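Local coordinates for galactose-binding-like protein (Bacteroides thetaiotaomicron, PDB 7M1B), which is a SusE-like protein that probably binds carbohydrate, perhaps galactose, and may belong to a family with some degradative capacity, at residues A[220-231]-A[240-248]. Sequence-based numbering, arbitrary orientation.
Sequences KMDNAGHTLESL and SWNYAHGYD. With EDO (1,2-ethanediol), chain B.
Tyr243 takes the imidazole edge of His226 on one ring face: CD2 of His226 stands 3.4 Å above that plane, offset toward the rim, and with the planes 57° apart the pair is edge-to-face, the His226 edge pointing at the phenol face. At the edge of the phenol, Tyr243 OH donates to Ala224 O over 2.6 Å, in the carbonyl plane and on a lone pair. The setting is the galactose-binding-like beta-sandwich domain, where a loop following strand 211-212 folds over the short strand 244-245, itself paired with strand 370-380. The second phenol, of Tyr247, has Asn223 on one face: the amide stacks at 15° to the ring, and CB makes a CH-pi contact. In the plane of that ring, Asp222 OD1 accepts from Tyr247 OH at 2.7 Å, whereas the hydroxyl meets the carboxylate from above its plane. With CG set anti to the backbone N (chi1 -158°), Asn223 can lie against Tyr247 while its ND2 donates to Gly246 O at 3.0 Å. The same carbonyl accepts from His245 ND1 on its opposite face, so two donors grip it. Backbone pairing is sparse, and Asn223 N to His245 O is the direct hydrogen bond. At Tyr243, a leucine would probably leave Ala224 O without its hydroxyl donor and the His226 edge without an aromatic face. His226 is also fixed in its own plane, by Ser230 OG and by a water that donates to Trp241 O. On the buried side, Ala244 CB packs against Leu231 CD2 at 3.7 Å, and Met221 and Leu228 reach Phe258 of strand 256-274. Asn242 ND2 closes the far end, donating to Ser230 O at 2.9 Å from above the carbonyl plane.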
ATOM      1  N   LYS A 220      11.530  15.873  -9.533  1.00 16.20           N
ATOM      2  CA  LYS A 220      12.636  15.190 -10.181  1.00 16.38           C
ATOM      3  C   LYS A 220      13.450  14.451  -9.103  1.00 18.36           C
ATOM      4  O   LYS A 220      13.679  14.997  -7.995  1.00 16.82           O
ATOM      5  CB  LYS A 220      13.513  16.190 -10.929  1.00 20.09           C
ATOM      6  CG  LYS A 220      12.934  16.792 -12.206  1.00 21.51           C
ATOM      7  CD  LYS A 220      13.921  17.734 -12.912  1.00 36.02           C
ATOM      8  CE  LYS A 220      13.338  18.440 -14.107  1.00 36.78           C
ATOM      9  NZ  LYS A 220      14.206  19.554 -14.594  1.00 60.55           N
ATOM     10  N   MET A 221      13.968  13.250  -9.480  1.00 17.46           N
ATOM     11  CA  MET A 221      14.672  12.427  -8.495  1.00 14.93           C
ATOM     12  C   MET A 221      16.043  12.013  -9.071  1.00 17.65           C
ATOM     13  O   MET A 221      16.517  10.918  -8.765  1.00 18.35           O
ATOM     14  CB  MET A 221      13.828  11.220  -8.051  1.00 16.53           C
ATOM     15  CG  MET A 221      12.588  11.667  -7.164  1.00 16.28           C
ATOM     16  SD  MET A 221      13.150  12.330  -5.590  1.00 17.90           S
ATOM     17  CE  MET A 221      13.557  10.821  -4.747  1.00 17.82           C
ATOM     18  N   ASP A 222      16.590  12.857  -9.937  1.00 16.77           N
ATOM     19  CA  ASP A 222      17.829  12.521 -10.666  1.00 15.79           C
ATOM     20  C   ASP A 222      19.006  13.406 -10.219  1.00 17.55           C
ATOM     21  O   ASP A 222      20.033  13.525 -10.937  1.00 19.50           O
ATOM     22  CB  ASP A 222      17.617  12.671 -12.197  1.00 18.09           C
ATOM     23  CG  ASP A 222      17.373  14.083 -12.632  1.00 21.27           C
ATOM     24  OD1 ASP A 222      17.063  14.899 -11.747  1.00 21.54           O
ATOM     25  OD2 ASP A 222      17.483  14.321 -13.866  1.00 25.43           O
ATOM     26  N   ASN A 223      18.992  13.840  -8.964  1.00 16.72           N
ATOM     27  CA  ASN A 223      20.094  14.642  -8.462  1.00 18.06           C
ATOM     28  C   ASN A 223      21.230  13.692  -8.003  1.00 19.03           C
ATOM     29  O   ASN A 223      21.066  12.479  -7.735  1.00 17.98           O
ATOM     30  CB  ASN A 223      19.609  15.510  -7.287  1.00 17.84           C
ATOM     31  CG  ASN A 223      20.480  16.740  -7.028  1.00 20.78           C
ATOM     32  OD1 ASN A 223      21.482  16.986  -7.746  1.00 21.74           O
ATOM     33  ND2 ASN A 223      20.138  17.507  -6.006  1.00 18.93           N
ATOM     34  N   ALA A 224      22.458  14.257  -7.913  1.00 22.04           N
ATOM     35  CA  ALA A 224      23.623  13.688  -7.234  1.00 21.38           C
ATOM     36  C   ALA A 224      24.017  12.357  -7.890  1.00 21.94           C
ATOM     37  O   ALA A 224      24.432  11.397  -7.225  1.00 20.47           O
ATOM     38  CB  ALA A 224      23.413  13.540  -5.731  1.00 19.29           C
ATOM     39  N   GLY A 225      23.785  12.259  -9.207  1.00 23.24           N
ATOM     40  CA  GLY A 225      24.347  11.161  -9.970  1.00 23.10           C
ATOM     41  C   GLY A 225      23.501   9.915 -10.013  1.00 23.26           C
ATOM     42  O   GLY A 225      23.885   8.960 -10.651  1.00 26.75           O
ATOM     43  N   HIS A 226      22.246   9.987  -9.494  1.00 18.93           N
ATOM     44  CA  HIS A 226      21.427   8.782  -9.509  1.00 18.05           C
ATOM     45  C   HIS A 226      20.085   9.096 -10.178  1.00 16.64           C
ATOM     46  O   HIS A 226      19.935  10.153 -10.802  1.00 17.65           O
ATOM     47  CB  HIS A 226      21.241   8.148  -8.099  1.00 18.64           C
ATOM     48  CG  HIS A 226      22.358   7.281  -7.616  1.00 27.60           C
ATOM     49  ND1 HIS A 226      22.289   5.874  -7.739  1.00 27.24           N
ATOM     50  CD2 HIS A 226      23.478   7.558  -6.928  1.00 39.31           C
ATOM     51  CE1 HIS A 226      23.364   5.350  -7.172  1.00 32.12           C
ATOM     52  NE2 HIS A 226      24.109   6.381  -6.650  1.00 33.95           N
ATOM     53  N   THR A 227      19.211   8.111 -10.255  1.00 16.80           N
ATOM     54  CA  THR A 227      17.868   8.307 -10.778  1.00 17.69           C
ATOM     55  C   THR A 227      16.844   7.637  -9.886  1.00 16.54           C
ATOM     56  O   THR A 227      17.161   6.847  -8.994  1.00 15.40           O
ATOM     57  CB  THR A 227      17.663   7.853 -12.234  1.00 18.02           C
ATOM     58  OG1 THR A 227      17.543   6.416 -12.199  1.00 18.74           O
ATOM     59  CG2 THR A 227      18.755   8.337 -13.146  1.00 18.51           C
ATOM     60  N   LEU A 228      15.545   7.913 -10.123  1.00 16.90           N
ATOM     61  CA  LEU A 228      14.535   7.201  -9.357  1.00 18.66           C
ATOM     62  C   LEU A 228      14.699   5.691  -9.416  1.00 16.10           C
ATOM     63  O   LEU A 228      14.365   4.993  -8.463  1.00 16.96           O
ATOM     64  CB  LEU A 228      13.130   7.666  -9.834  1.00 17.44           C
ATOM     65  CG  LEU A 228      11.965   7.205  -8.945  1.00 17.68           C
ATOM     66  CD1 LEU A 228      12.058   7.719  -7.540  1.00 19.05           C
ATOM     67  CD2 LEU A 228      10.663   7.600  -9.606  1.00 18.25           C
ATOM     68  N   GLU A 229      15.213   5.174 -10.566  1.00 15.58           N
ATOM     69  CA  GLU A 229      15.315   3.720 -10.708  1.00 17.67           C
ATOM     70  C   GLU A 229      16.359   3.126  -9.758  1.00 15.53           C
ATOM     71  O   GLU A 229      16.293   1.918  -9.472  1.00 17.05           O
ATOM     72  CB  GLU A 229      15.695   3.373 -12.161  1.00 19.24           C
ATOM     73  CG  GLU A 229      15.359   1.956 -12.524  1.00 23.67           C
ATOM     74  CD  GLU A 229      16.004   1.569 -13.838  1.00 23.52           C
ATOM     75  OE1 GLU A 229      16.091   2.466 -14.782  1.00 23.86           O
ATOM     76  OE2 GLU A 229      16.277   0.339 -13.952  1.00 25.30           O
ATOM     77  N   SER A 230      17.241   3.932  -9.126  1.00 15.95           N
ATOM     78  CA  SER A 230      18.119   3.465  -8.073  1.00 17.26           C
ATOM     79  C   SER A 230      17.359   2.891  -6.898  1.00 15.71           C
ATOM     80  O   SER A 230      17.909   2.094  -6.118  1.00 16.05           O
ATOM     81  CB  SER A 230      18.956   4.657  -7.637  1.00 19.03           C
ATOM     82  OG  SER A 230      19.909   4.996  -8.653  1.00 19.45           O
ATOM     83  N   LEU A 231      16.061   3.262  -6.724  1.00 16.57           N
ATOM     84  CA  LEU A 231      15.345   2.654  -5.611  1.00 15.40           C
ATOM     85  C   LEU A 231      15.031   1.176  -5.818  1.00 15.59           C
ATOM     86  O   LEU A 231      14.604   0.494  -4.863  1.00 16.02           O
ATOM     87  CB  LEU A 231      14.018   3.366  -5.310  1.00 15.37           C
ATOM     88  CG  LEU A 231      14.141   4.886  -5.031  1.00 14.52           C
ATOM     89  CD1 LEU A 231      12.707   5.379  -4.681  1.00 16.94           C
ATOM     90  CD2 LEU A 231      15.108   5.098  -3.809  1.00 17.37           C
ATOM     91  N   SER A 240      25.344   1.227   2.789  1.00 18.37           N
ATOM     92  CA  SER A 240      25.122   1.533   1.385  1.00 18.33           C
ATOM     93  C   SER A 240      25.202   3.041   1.105  1.00 17.65           C
ATOM     94  O   SER A 240      24.700   3.859   1.922  1.00 18.65           O
ATOM     95  CB  SER A 240      23.780   1.029   0.999  1.00 17.90           C
ATOM     96  OG  SER A 240      23.460   1.365  -0.356  1.00 17.72           O
ATOM     97  N   TRP A 241      25.786   3.343  -0.054  1.00 15.62           N
ATOM     98  CA  TRP A 241      25.805   4.730  -0.589  1.00 15.56           C
ATOM     99  C   TRP A 241      24.712   4.914  -1.659  1.00 15.93           C
ATOM    100  O   TRP A 241      24.671   5.935  -2.390  1.00 18.18           O
ATOM    101  CB  TRP A 241      27.218   5.100  -1.149  1.00 17.60           C
ATOM    102  CG  TRP A 241      27.897   6.074  -0.208  1.00 17.47           C
ATOM    103  CD1 TRP A 241      28.145   7.411  -0.459  1.00 17.08           C
ATOM    104  CD2 TRP A 241      28.382   5.828   1.127  1.00 16.79           C
ATOM    105  NE1 TRP A 241      28.736   7.960   0.634  1.00 18.60           N
ATOM    106  CE2 TRP A 241      28.861   7.040   1.625  1.00 18.52           C
ATOM    107  CE3 TRP A 241      28.359   4.701   1.979  1.00 18.82           C
ATOM    108  CZ2 TRP A 241      29.435   7.165   2.886  1.00 20.97           C
ATOM    109  CZ3 TRP A 241      28.877   4.825   3.260  1.00 23.16           C
ATOM    110  CH2 TRP A 241      29.392   6.058   3.701  1.00 20.44           C
ATOM    111  N   ASN A 242      23.783   3.950  -1.797  1.00 18.02           N
ATOM    112  CA  ASN A 242      22.784   4.095  -2.866  1.00 14.79           C
ATOM    113  C   ASN A 242      21.639   5.034  -2.464  1.00 14.75           C
ATOM    114  O   ASN A 242      21.329   5.198  -1.278  1.00 18.72           O
ATOM    115  CB  ASN A 242      22.105   2.729  -3.014  1.00 15.72           C
ATOM    116  CG  ASN A 242      21.223   2.661  -4.253  1.00 17.18           C
ATOM    117  OD1 ASN A 242      21.652   3.031  -5.334  1.00 23.06           O
ATOM    118  ND2 ASN A 242      19.931   2.413  -4.097  1.00 20.28           N
ATOM    119  N   TYR A 243      21.095   5.744  -3.475  1.00 15.42           N
ATOM    120  CA  TYR A 243      19.914   6.542  -3.148  1.00 14.96           C
ATOM    121  C   TYR A 243      19.313   7.010  -4.476  1.00 15.01           C
ATOM    122  O   TYR A 243      19.916   6.884  -5.521  1.00 16.80           O
ATOM    123  CB  TYR A 243      20.341   7.863  -2.441  1.00 16.84           C
ATOM    124  CG  TYR A 243      21.505   8.599  -3.077  1.00 17.54           C
ATOM    125  CD1 TYR A 243      21.346   9.426  -4.228  1.00 18.55           C
ATOM    126  CD2 TYR A 243      22.779   8.537  -2.517  1.00 18.77           C
ATOM    127  CE1 TYR A 243      22.429  10.073  -4.827  1.00 19.25           C
ATOM    128  CE2 TYR A 243      23.859   9.162  -3.104  1.00 19.10           C
ATOM    129  CZ  TYR A 243      23.676  10.000  -4.207  1.00 18.49           C
ATOM    130  OH  TYR A 243      24.781  10.559  -4.742  1.00 23.58           O
ATOM    131  N   ALA A 244      18.045   7.449  -4.397  1.00 13.98           N
ATOM    132  CA  ALA A 244      17.501   8.400  -5.386  1.00 15.47           C
ATOM    133  C   ALA A 244      17.332   9.720  -4.626  1.00 16.43           C
ATOM    134  O   ALA A 244      16.798   9.760  -3.492  1.00 17.45           O
ATOM    135  CB  ALA A 244      16.152   7.949  -5.933  1.00 15.74           C
ATOM    136  N   HIS A 245      17.737  10.831  -5.237  1.00 16.56           N
ATOM    137  CA  HIS A 245      17.911  12.097  -4.499  1.00 17.54           C
ATOM    138  C   HIS A 245      17.234  13.207  -5.277  1.00 16.06           C
ATOM    139  O   HIS A 245      17.428  13.315  -6.493  1.00 17.36           O
ATOM    140  CB  HIS A 245      19.432  12.419  -4.463  1.00 15.95           C
ATOM    141  CG  HIS A 245      19.821  13.437  -3.436  1.00 15.97           C
ATOM    142  ND1 HIS A 245      19.378  14.772  -3.460  1.00 19.06           N
ATOM    143  CD2 HIS A 245      20.673  13.352  -2.394  1.00 16.82           C
ATOM    144  CE1 HIS A 245      19.929  15.406  -2.417  1.00 21.38           C
ATOM    145  NE2 HIS A 245      20.781  14.578  -1.803  1.00 19.17           N
ATOM    146  N   GLY A 246      16.293  13.897  -4.543  1.00 15.52           N
ATOM    147  CA  GLY A 246      15.661  15.066  -5.168  1.00 17.86           C
ATOM    148  C   GLY A 246      16.425  16.379  -5.036  1.00 19.32           C
ATOM    149  O   GLY A 246      17.629  16.397  -4.829  1.00 17.68           O
ATOM    150  N   TYR A 247      15.706  17.447  -5.399  1.00 17.09           N
ATOM    151  CA  TYR A 247      16.201  18.815  -5.276  1.00 15.28           C
ATOM    152  C   TYR A 247      15.510  19.537  -4.139  1.00 15.55           C
ATOM    153  O   TYR A 247      14.397  19.227  -3.872  1.00 17.36           O
ATOM    154  CB  TYR A 247      16.021  19.533  -6.616  1.00 17.65           C
ATOM    155  CG  TYR A 247      16.720  18.865  -7.784  1.00 16.30           C
ATOM    156  CD1 TYR A 247      18.042  19.181  -8.073  1.00 18.21           C
ATOM    157  CD2 TYR A 247      16.148  17.762  -8.461  1.00 17.50           C
ATOM    158  CE1 TYR A 247      18.728  18.553  -9.111  1.00 18.20           C
ATOM    159  CE2 TYR A 247      16.802  17.118  -9.504  1.00 18.19           C
ATOM    160  CZ  TYR A 247      18.126  17.458  -9.758  1.00 18.80           C
ATOM    161  OH  TYR A 247      18.753  16.788 -10.754  1.00 21.39           O
ATOM    162  N   ASP A 248      16.146  20.600  -3.623  1.00 18.29           N
ATOM    163  CA  ASP A 248      15.541  21.392  -2.587  1.00 19.67           C
ATOM    164  C   ASP A 248      14.313  22.115  -3.108  1.00 18.98           C
ATOM    165  O   ASP A 248      14.328  22.746  -4.186  1.00 21.21           O
ATOM    166  CB  ASP A 248      16.558  22.437  -2.176  1.00 23.25           C
ATOM    167  CG  ASP A 248      17.672  21.961  -1.303  1.00 31.38           C
ATOM    168  OD1 ASP A 248      17.535  20.956  -0.596  1.00 27.14           O
ATOM    169  OD2 ASP A 248      18.570  22.764  -1.160  1.00 52.34           O
TER
HETATM  170  C1  EDO B 501      25.423  12.752  -1.841  1.00 28.39           C
HETATM  171  O1  EDO B 501      25.934  12.377  -0.567  1.00 36.81           O
HETATM  172  C2  EDO B 501      23.966  13.034  -1.745  1.00 30.48           C
HETATM  173  O2  EDO B 501      23.481  13.683  -0.529  1.00 32.60           O
HETATM  174  O   HOH W   1      13.011  16.946  -6.210  1.00 17.66           O
HETATM  175  O   HOH W   2      19.075  10.535  -7.705  1.00 16.30           O
HETATM  176  O   HOH W   3      21.444  17.038 -11.196  1.00 45.61           O
HETATM  177  O   HOH W   4      26.352   6.587  -4.532  1.00 27.07           O